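Local coordinates for lysyl oxidase (Pichia pastoris, PDB 1W7C), which is a copper- and topaquinone-dependent amine oxidase that probably oxidises primary amines, including the side chains of peptidyl lysines, to aldehydes, at residues A[363-368]-A[386-391]; A[314-319]-A[611-616]. All blocks are in the same frame, centred on the assembly; numbering follows the deposited sequence.

Contact 1 (A[363-368]-A[386-391])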
ATOM      1  N   VAL A 363      13.038 -16.676  14.295  1.00 14.66           N
ATOM      2  CA  VAL A 363      12.563 -16.328  12.960  1.00 15.44           C
ATOM      3  C   VAL A 363      13.559 -16.818  11.892  1.00 14.27           C
ATOM      4  O   VAL A 363      13.176 -17.083  10.745  1.00 13.99           O
ATOM      5  CB  VAL A 363      12.371 -14.773  12.869  1.00 15.25           C
ATOM      6  CG1 VAL A 363      11.952 -14.319  11.497  1.00 16.80           C
ATOM      7  CG2 VAL A 363      11.358 -14.280  13.914  1.00 16.34           C
ATOM      8  N   GLY A 364      14.838 -16.974  12.271  1.00 15.30           N
ATOM      9  CA  GLY A 364      15.926 -17.311  11.363  1.00 14.95           C
ATOM     10  C   GLY A 364      16.343 -18.774  11.335  1.00 15.93           C
ATOM     11  O   GLY A 364      17.391 -19.109  10.770  1.00 17.81           O
ATOM     12  N   ASN A 365      15.529 -19.635  11.931  1.00 16.75           N
ATOM     13  CA  ASN A 365      15.834 -21.067  12.023  1.00 17.19           C
ATOM     14  C   ASN A 365      14.760 -21.932  11.387  1.00 17.53           C
ATOM     15  O   ASN A 365      14.477 -23.030  11.866  1.00 17.89           O
ATOM     16  CB  ASN A 365      16.070 -21.484  13.483  1.00 17.18           C
ATOM     17  CG  ASN A 365      14.880 -21.207  14.369  1.00 16.93           C
ATOM     18  OD1 ASN A 365      13.881 -20.623  13.929  1.00 17.13           O
ATOM     19  ND2 ASN A 365      14.997 -21.578  15.654  1.00 18.05           N
ATOM     20  N   ARG A 366      14.228 -21.458  10.258  1.00 16.08           N
ATOM     21  CA  ARG A 366      13.105 -22.107   9.589  1.00 16.73           C
ATOM     22  C   ARG A 366      13.526 -22.729   8.267  1.00 16.98           C
ATOM     23  O   ARG A 366      14.560 -23.431   8.202  1.00 18.41           O
ATOM     24  CB  ARG A 366      11.925 -21.106   9.515  1.00 16.63           C
ATOM     25  CG  ARG A 366      11.555 -20.562  10.897  1.00 19.12           C
ATOM     26  CD  ARG A 366      11.047 -21.642  11.857  1.00 18.68           C
ATOM     27  NE  ARG A 366      11.057 -21.159  13.209  1.00 18.43           N
ATOM     28  CZ  ARG A 366      10.654 -21.890  14.246  1.00 18.56           C
ATOM     29  NH1 ARG A 366      10.055 -23.068  14.061  1.00 25.76           N
ATOM     30  NH2 ARG A 366      10.843 -21.446  15.449  1.00 21.83           N
ATOM     31  N   PHE A 367      12.715 -22.574   7.224  1.00 18.66           N
ATOM     32  CA  PHE A 367      12.821 -23.427   6.040  1.00 17.45           C
ATOM     33  C   PHE A 367      13.353 -22.683   4.834  1.00 18.13           C
ATOM     34  O   PHE A 367      13.372 -21.463   4.804  1.00 18.34           O
ATOM     35  CB  PHE A 367      11.446 -23.965   5.635  0.70 20.30           C
ATOM     36  CG  PHE A 367      10.737 -24.767   6.694  0.70 20.01           C
ATOM     37  CD1 PHE A 367       9.907 -24.142   7.623  0.70 21.63           C
ATOM     38  CD2 PHE A 367      10.815 -26.161   6.690  0.70 21.53           C
ATOM     39  CE1 PHE A 367       9.221 -24.881   8.564  0.70 21.51           C
ATOM     40  CE2 PHE A 367      10.121 -26.914   7.632  0.70 23.91           C
ATOM     41  CZ  PHE A 367       9.314 -26.279   8.561  0.70 25.78           C
ATOM     42  N   SER A 368      13.737 -23.438   3.813  1.00 18.59           N
ATOM     43  CA  SER A 368      14.166 -22.887   2.521  1.00 18.69           C
ATOM     44  C   SER A 368      12.972 -22.271   1.766  1.00 17.86           C
ATOM     45  O   SER A 368      11.811 -22.653   1.982  1.00 18.44           O
ATOM     46  CB  SER A 368      14.777 -23.989   1.652  1.00 18.84           C
ATOM     47  OG  SER A 368      15.948 -24.514   2.222  1.00 21.03           O
ATOM     48  N   THR A 386      22.969 -21.076  11.346  1.00 17.73           N
ATOM     49  CA  THR A 386      22.727 -20.832  12.756  1.00 17.43           C
ATOM     50  C   THR A 386      23.381 -21.975  13.537  1.00 17.30           C
ATOM     51  O   THR A 386      23.780 -22.995  12.974  1.00 19.54           O
ATOM     52  CB  THR A 386      21.219 -20.813  13.091  1.00 18.19           C
ATOM     53  OG1 THR A 386      20.639 -22.042  12.636  1.00 19.12           O
ATOM     54  CG2 THR A 386      20.486 -19.663  12.385  1.00 18.73           C
ATOM     55  N   PHE A 387      23.405 -21.821  14.846  1.00 18.30           N
ATOM     56  CA  PHE A 387      23.833 -22.873  15.775  1.00 18.05           C
ATOM     57  C   PHE A 387      22.836 -23.002  16.906  1.00 18.69           C
ATOM     58  O   PHE A 387      22.502 -22.009  17.555  1.00 19.67           O
ATOM     59  CB  PHE A 387      25.235 -22.581  16.353  1.00 20.22           C
ATOM     60  CG  PHE A 387      25.672 -23.596  17.376  1.00 19.01           C
ATOM     61  CD1 PHE A 387      25.413 -23.415  18.714  1.00 20.84           C
ATOM     62  CD2 PHE A 387      26.266 -24.776  16.961  1.00 20.13           C
ATOM     63  CE1 PHE A 387      25.792 -24.383  19.639  1.00 23.90           C
ATOM     64  CE2 PHE A 387      26.651 -25.733  17.866  1.00 22.47           C
ATOM     65  CZ  PHE A 387      26.404 -25.540  19.204  1.00 24.91           C
ATOM     66  N   GLU A 388      22.338 -24.200  17.145  1.00 17.76           N
ATOM     67  CA  GLU A 388      21.485 -24.429  18.334  1.00 18.23           C
ATOM     68  C   GLU A 388      21.727 -25.826  18.868  1.00 20.52           C
ATOM     69  O   GLU A 388      21.768 -26.777  18.109  1.00 20.02           O
ATOM     70  CB  GLU A 388      20.000 -24.282  18.030  1.00 19.67           C
ATOM     71  CG  GLU A 388      19.622 -22.976  17.377  1.00 22.03           C
ATOM     72  CD  GLU A 388      18.128 -22.766  17.353  1.00 24.43           C
ATOM     73  OE1 GLU A 388      17.561 -22.284  18.397  1.00 23.57           O
ATOM     74  OE2 GLU A 388      17.524 -23.042  16.281  1.00 20.62           O
ATOM     75  N   TYR A 389      21.864 -25.943  20.184  1.00 20.71           N
ATOM     76  CA  TYR A 389      21.833 -27.243  20.867  1.00 22.50           C
ATOM     77  C   TYR A 389      22.730 -28.252  20.174  1.00 26.25           C
ATOM     78  O   TYR A 389      22.273 -29.314  19.690  1.00 25.83           O
ATOM     79  CB  TYR A 389      20.427 -27.815  20.886  1.00 27.36           C
ATOM     80  CG  TYR A 389      19.350 -26.962  21.482  1.00 23.14           C
ATOM     81  CD1 TYR A 389      19.223 -26.815  22.863  1.00 28.38           C
ATOM     82  CD2 TYR A 389      18.401 -26.364  20.671  1.00 24.79           C
ATOM     83  CE1 TYR A 389      18.196 -26.061  23.402  1.00 29.55           C
ATOM     84  CE2 TYR A 389      17.383 -25.612  21.193  1.00 25.98           C
ATOM     85  CZ  TYR A 389      17.278 -25.457  22.552  1.00 28.86           C
ATOM     86  OH  TYR A 389      16.245 -24.715  23.050  1.00 34.99           O
ATOM     87  N   ASP A 390      23.995 -27.900  20.103  1.00 28.36           N
ATOM     88  CA  ASP A 390      25.056 -28.807  19.674  1.00 26.84           C
ATOM     89  C   ASP A 390      25.186 -29.010  18.154  1.00 22.83           C
ATOM     90  O   ASP A 390      26.070 -29.729  17.731  1.00 28.27           O
ATOM     91  CB  ASP A 390      24.934 -30.174  20.378  1.00 31.82           C
ATOM     92  CG  ASP A 390      25.092 -30.080  21.908  1.00 35.51           C
ATOM     93  OD1 ASP A 390      24.599 -31.009  22.609  1.00 28.30           O
ATOM     94  OD2 ASP A 390      25.706 -29.140  22.487  1.00 36.01           O
ATOM     95  N   GLU A 391      24.338 -28.367  17.338  1.00 21.65           N
ATOM     96  CA  GLU A 391      24.378 -28.546  15.900  1.00 23.47           C
ATOM     97  C   GLU A 391      24.463 -27.222  15.121  1.00 20.16           C
ATOM     98  O   GLU A 391      23.799 -26.236  15.447  1.00 20.13           O
ATOM     99  CB  GLU A 391      23.182 -29.379  15.443  1.00 30.46           C
ATOM    100  CG  GLU A 391      23.198 -30.791  16.033  1.00 37.66           C
ATOM    101  CD  GLU A 391      21.976 -31.590  15.654  1.00 67.86           C
ATOM    102  OE1 GLU A 391      20.874 -31.206  16.091  1.00 44.06           O
ATOM    103  OE2 GLU A 391      22.126 -32.595  14.927  1.00 93.33           O
TER
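The amide of Asn365 and the carboxylate of Glu388 meet through one N-H and one oxygen, their planes turned 36° apart and their side chains crossing at about a right angle. Asn365 ND2 gives a nearly straight hydrogen bond of 3.0 Å to OE2 of Glu388, which it meets on the syn side. The acceptor lies practically in the amide plane, whereas the donor stands 22° out of the carboxylate plane. Glu388 closes strand 380-388 at the start of a beta hairpin's two-residue loop: a type I' turn runs from Glu388 to Glu391, with Tyr389 and Asp390 at its bend, and leads into strand 391-405. The paired bonds that close it are Glu388 N to Glu391 O, 3.0 Å, and Glu391 N to Glu388 O, 3.1 Å. With CG beside the backbone N (chi1 -54°) and the chain extended beyond it, the glutamate reaches back from this turn toward the 363-368 loop. Its other oxygen, OE1, takes a salt bridge from Arg315 and a hydrogen bond from Trp57, so the buried carboxylate gathers three donors. An alanine here would probably leave Asn365 ND2 without its OE2 partner, and Arg315 NE and Trp57 NE1 without OE1. Two residues earlier, Thr386 turns its hydroxyl to Arg395, while its methyl CG2 rests against Gly364 O at 3.5 Å, the same carbonyl that accepts from Trp313 NE1.

Contact 2 (A[314-319]-A[611-616])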
ATOM      1  N   SER A 314      20.665 -13.939  11.658  1.00 14.86           N
ATOM      2  CA  SER A 314      20.624 -14.470  13.017  1.00 15.38           C
ATOM      3  C   SER A 314      19.500 -15.460  13.200  1.00 14.26           C
ATOM      4  O   SER A 314      18.476 -15.403  12.515  1.00 14.68           O
ATOM      5  CB  SER A 314      20.468 -13.353  14.039  1.00 16.35           C
ATOM      6  OG  SER A 314      19.144 -12.814  14.041  1.00 16.20           O
ATOM      7  N   ARG A 315      19.711 -16.371  14.147  1.00 14.50           N
ATOM      8  CA  ARG A 315      18.681 -17.308  14.545  1.00 15.42           C
ATOM      9  C   ARG A 315      17.435 -16.586  15.066  1.00 14.23           C
ATOM     10  O   ARG A 315      16.299 -16.952  14.726  1.00 15.47           O
ATOM     11  CB  ARG A 315      19.270 -18.250  15.598  1.00 16.21           C
ATOM     12  CG  ARG A 315      18.282 -19.145  16.273  1.00 16.97           C
ATOM     13  CD  ARG A 315      17.918 -18.642  17.708  1.00 19.11           C
ATOM     14  NE  ARG A 315      16.882 -19.464  18.312  1.00 19.24           N
ATOM     15  CZ  ARG A 315      15.845 -19.024  18.954  1.00 17.37           C
ATOM     16  NH1 ARG A 315      15.666 -17.725  19.173  1.00 16.49           N
ATOM     17  NH2 ARG A 315      14.971 -19.887  19.428  1.00 18.78           N
ATOM     18  N   ASP A 316      17.627 -15.538  15.855  1.00 14.05           N
ATOM     19  CA  ASP A 316      16.481 -14.863  16.451  1.00 13.98           C
ATOM     20  C   ASP A 316      15.581 -14.202  15.398  1.00 14.19           C
ATOM     21  O   ASP A 316      14.358 -14.345  15.465  1.00 13.95           O
ATOM     22  CB  ASP A 316      16.910 -13.763  17.415  1.00 14.26           C
ATOM     23  CG  ASP A 316      17.518 -14.264  18.718  1.00 15.66           C
ATOM     24  OD1 ASP A 316      17.492 -15.493  19.015  1.00 15.34           O
ATOM     25  OD2 ASP A 316      18.084 -13.435  19.478  1.00 16.36           O
ATOM     26  N   THR A 317      16.186 -13.480  14.463  1.00 13.89           N
ATOM     27  CA  THR A 317      15.393 -12.520  13.687  1.00 13.84           C
ATOM     28  C   THR A 317      15.467 -12.767  12.173  1.00 14.12           C
ATOM     29  O   THR A 317      14.718 -12.110  11.436  1.00 15.64           O
ATOM     30  CB  THR A 317      15.804 -11.085  13.932  1.00 15.27           C
ATOM     31  OG1 THR A 317      17.179 -10.901  13.548  1.00 15.77           O
ATOM     32  CG2 THR A 317      15.690 -10.668  15.410  1.00 16.31           C
ATOM     33  N   GLY A 318      16.355 -13.614  11.658  1.00 14.05           N
ATOM     34  CA  GLY A 318      16.529 -13.713  10.230  1.00 14.38           C
ATOM     35  C   GLY A 318      17.502 -12.672   9.706  1.00 14.67           C
ATOM     36  O   GLY A 318      18.546 -12.459  10.282  1.00 14.64           O
ATOM     37  N   ILE A 319      17.130 -11.991   8.628  1.00 14.37           N
ATOM     38  CA  ILE A 319      18.051 -11.117   7.914  1.00 14.29           C
ATOM     39  C   ILE A 319      18.099  -9.722   8.530  1.00 14.57           C
ATOM     40  O   ILE A 319      17.093  -9.218   9.031  1.00 15.62           O
ATOM     41  CB  ILE A 319      17.692 -11.053   6.429  1.00 15.09           C
ATOM     42  CG1 ILE A 319      18.925 -10.806   5.570  1.00 15.60           C
ATOM     43  CG2 ILE A 319      16.612  -9.995   6.131  1.00 18.58           C
ATOM     44  CD1 ILE A 319      18.680 -10.981   4.067  1.00 16.73           C
ATOM     45  N   GLU A 611      21.735  -0.212  23.710  1.00 15.54           N
ATOM     46  CA  GLU A 611      20.346  -0.305  23.265  1.00 14.65           C
ATOM     47  C   GLU A 611      20.369  -0.893  21.854  1.00 14.94           C
ATOM     48  O   GLU A 611      19.916  -0.313  20.868  1.00 16.72           O
ATOM     49  CB  GLU A 611      19.637   1.023  23.420  1.00 15.02           C
ATOM     50  CG  GLU A 611      19.664   1.477  24.880  1.00 16.86           C
ATOM     51  CD  GLU A 611      18.973   2.779  25.163  1.00 15.60           C
ATOM     52  OE1 GLU A 611      18.489   3.459  24.227  1.00 15.80           O
ATOM     53  OE2 GLU A 611      18.912   3.152  26.360  1.00 17.10           O
ATOM     54  N   LEU A 612      20.942  -2.093  21.805  1.00 14.31           N
ATOM     55  CA  LEU A 612      21.153  -2.870  20.630  1.00 14.65           C
ATOM     56  C   LEU A 612      19.850  -3.323  20.016  1.00 14.46           C
ATOM     57  O   LEU A 612      19.694  -3.317  18.788  1.00 14.12           O
ATOM     58  CB  LEU A 612      21.991  -4.086  21.032  1.00 15.20           C
ATOM     59  CG  LEU A 612      22.153  -5.165  19.963  1.00 16.14           C
ATOM     60  CD1 LEU A 612      22.909  -4.624  18.779  1.00 16.88           C
ATOM     61  CD2 LEU A 612      22.850  -6.372  20.579  1.00 17.50           C
ATOM     62  N   ARG A 613      18.925  -3.711  20.884  1.00 13.87           N
ATOM     63  CA  ARG A 613      17.752  -4.480  20.445  1.00 13.28           C
ATOM     64  C   ARG A 613      16.562  -4.202  21.367  1.00 13.64           C
ATOM     65  O   ARG A 613      16.727  -4.009  22.565  1.00 13.88           O
ATOM     66  CB  ARG A 613      18.078  -5.979  20.425  1.00 14.12           C
ATOM     67  CG  ARG A 613      18.588  -6.542  21.759  1.00 14.44           C
ATOM     68  CD  ARG A 613      19.178  -7.952  21.593  1.00 14.74           C
ATOM     69  NE  ARG A 613      18.203  -8.838  20.981  1.00 13.78           N
ATOM     70  CZ  ARG A 613      18.466  -9.938  20.335  1.00 14.51           C
ATOM     71  NH1 ARG A 613      19.715 -10.373  20.299  1.00 15.44           N
ATOM     72  NH2 ARG A 613      17.486 -10.603  19.761  1.00 15.26           N
ATOM     73  N   SER A 614      15.359  -4.185  20.774  1.00 12.95           N
ATOM     74  CA  SER A 614      14.156  -3.820  21.497  1.00 13.03           C
ATOM     75  C   SER A 614      13.474  -4.992  22.216  1.00 13.17           C
ATOM     76  O   SER A 614      12.557  -4.755  22.987  1.00 14.12           O
ATOM     77  CB  SER A 614      13.185  -3.160  20.553  1.00 13.86           C
ATOM     78  OG  SER A 614      12.949  -4.018  19.462  1.00 14.50           O
ATOM     79  N   SER A 615      13.852  -6.223  21.868  1.00 13.58           N
ATOM     80  CA  SER A 615      13.416  -7.437  22.535  1.00 14.27           C
ATOM     81  C   SER A 615      14.558  -8.409  22.496  1.00 13.93           C
ATOM     82  O   SER A 615      15.599  -8.112  21.875  1.00 14.91           O
ATOM     83  CB  SER A 615      12.187  -8.029  21.834  1.00 15.61           C
ATOM     84  OG  SER A 615      11.637  -9.093  22.601  1.00 15.15           O
ATOM     85  N   THR A 616      14.400  -9.545  23.154  1.00 13.92           N
ATOM     86  CA  THR A 616      15.379 -10.642  23.102  1.00 13.89           C
ATOM     87  C   THR A 616      14.639 -11.949  23.033  1.00 14.28           C
ATOM     88  O   THR A 616      13.457 -12.007  23.368  1.00 14.33           O
ATOM     89  CB  THR A 616      16.294 -10.655  24.374  1.00 14.95           C
ATOM     90  OG1 THR A 616      15.580 -11.187  25.484  1.00 15.82           O
ATOM     91  CG2 THR A 616      16.824  -9.291  24.731  1.00 16.23           C
TER
HETATM   92  O   HOH W   1      20.562 -12.345  18.460  1.00 19.85           O
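Asp316 reaches across to Arg613 from the short loop that follows Ser314, the last residue of strand 307-314. Ser314 OG accepts from the backbone N of Thr317 at 3.1 Å, an ST motif. The next residue, Arg315, directs NH1 to OD1 of Asp316 at 2.9 Å, the oxygen lying close to its guanidinium plane. Asp316 itself, with CG beside its backbone N (chi1 -71°), turns OD2 to NH2 of Arg613, also at 2.9 Å. This salt bridge is bent, with an N-H...O angle of 144°, and the carboxylate and guanidinium planes stand 63° apart. A water donates to the same OD2 and accepts from Arg613 NH1 at 2.8 Å, in the guanidinium plane. The carboxylate is thus shared between two arginines, in the loop of a beta hairpin joining strands 307-314 and 318-326. Thr317 follows, touching Ile359 of helix 358-361, a residue that Arg613 also meets. At Gly318 the backbone takes angles at which a CB would press on the carbonyl before it, and its N and O pair with Ser314. On the facing loop, NE of Arg613 binds the carbonyl O of Ser615 at 2.8 Å, which helps fix the rotation of the guanidinium.

Overall arrangement
The two contacts lie about 14 Å apart, centre to centre, within the copper amine oxidase enzyme domain. Along the chain the order is 314-319, 363-368, 386-391 and 611-616, so the whole of contact 1 falls between the halves of contact 2. Arg315 joins them: its guanidinium bridges Glu388 of contact 1 and Asp316 of contact 2, while its carbonyl O probably accepts from Gly364 N at 2.9 Å. One chain of charges therefore runs from hairpin 380-405 through hairpin 307-326 to the loop before strand 642-654. Helix 358-361 lies close to both: it leads into 363-368, and its Ile359 touches Thr317 and Arg613. The side chain of Asp358, the predicted proton acceptor, is about 9 Å from those of Asn365 and Asp316.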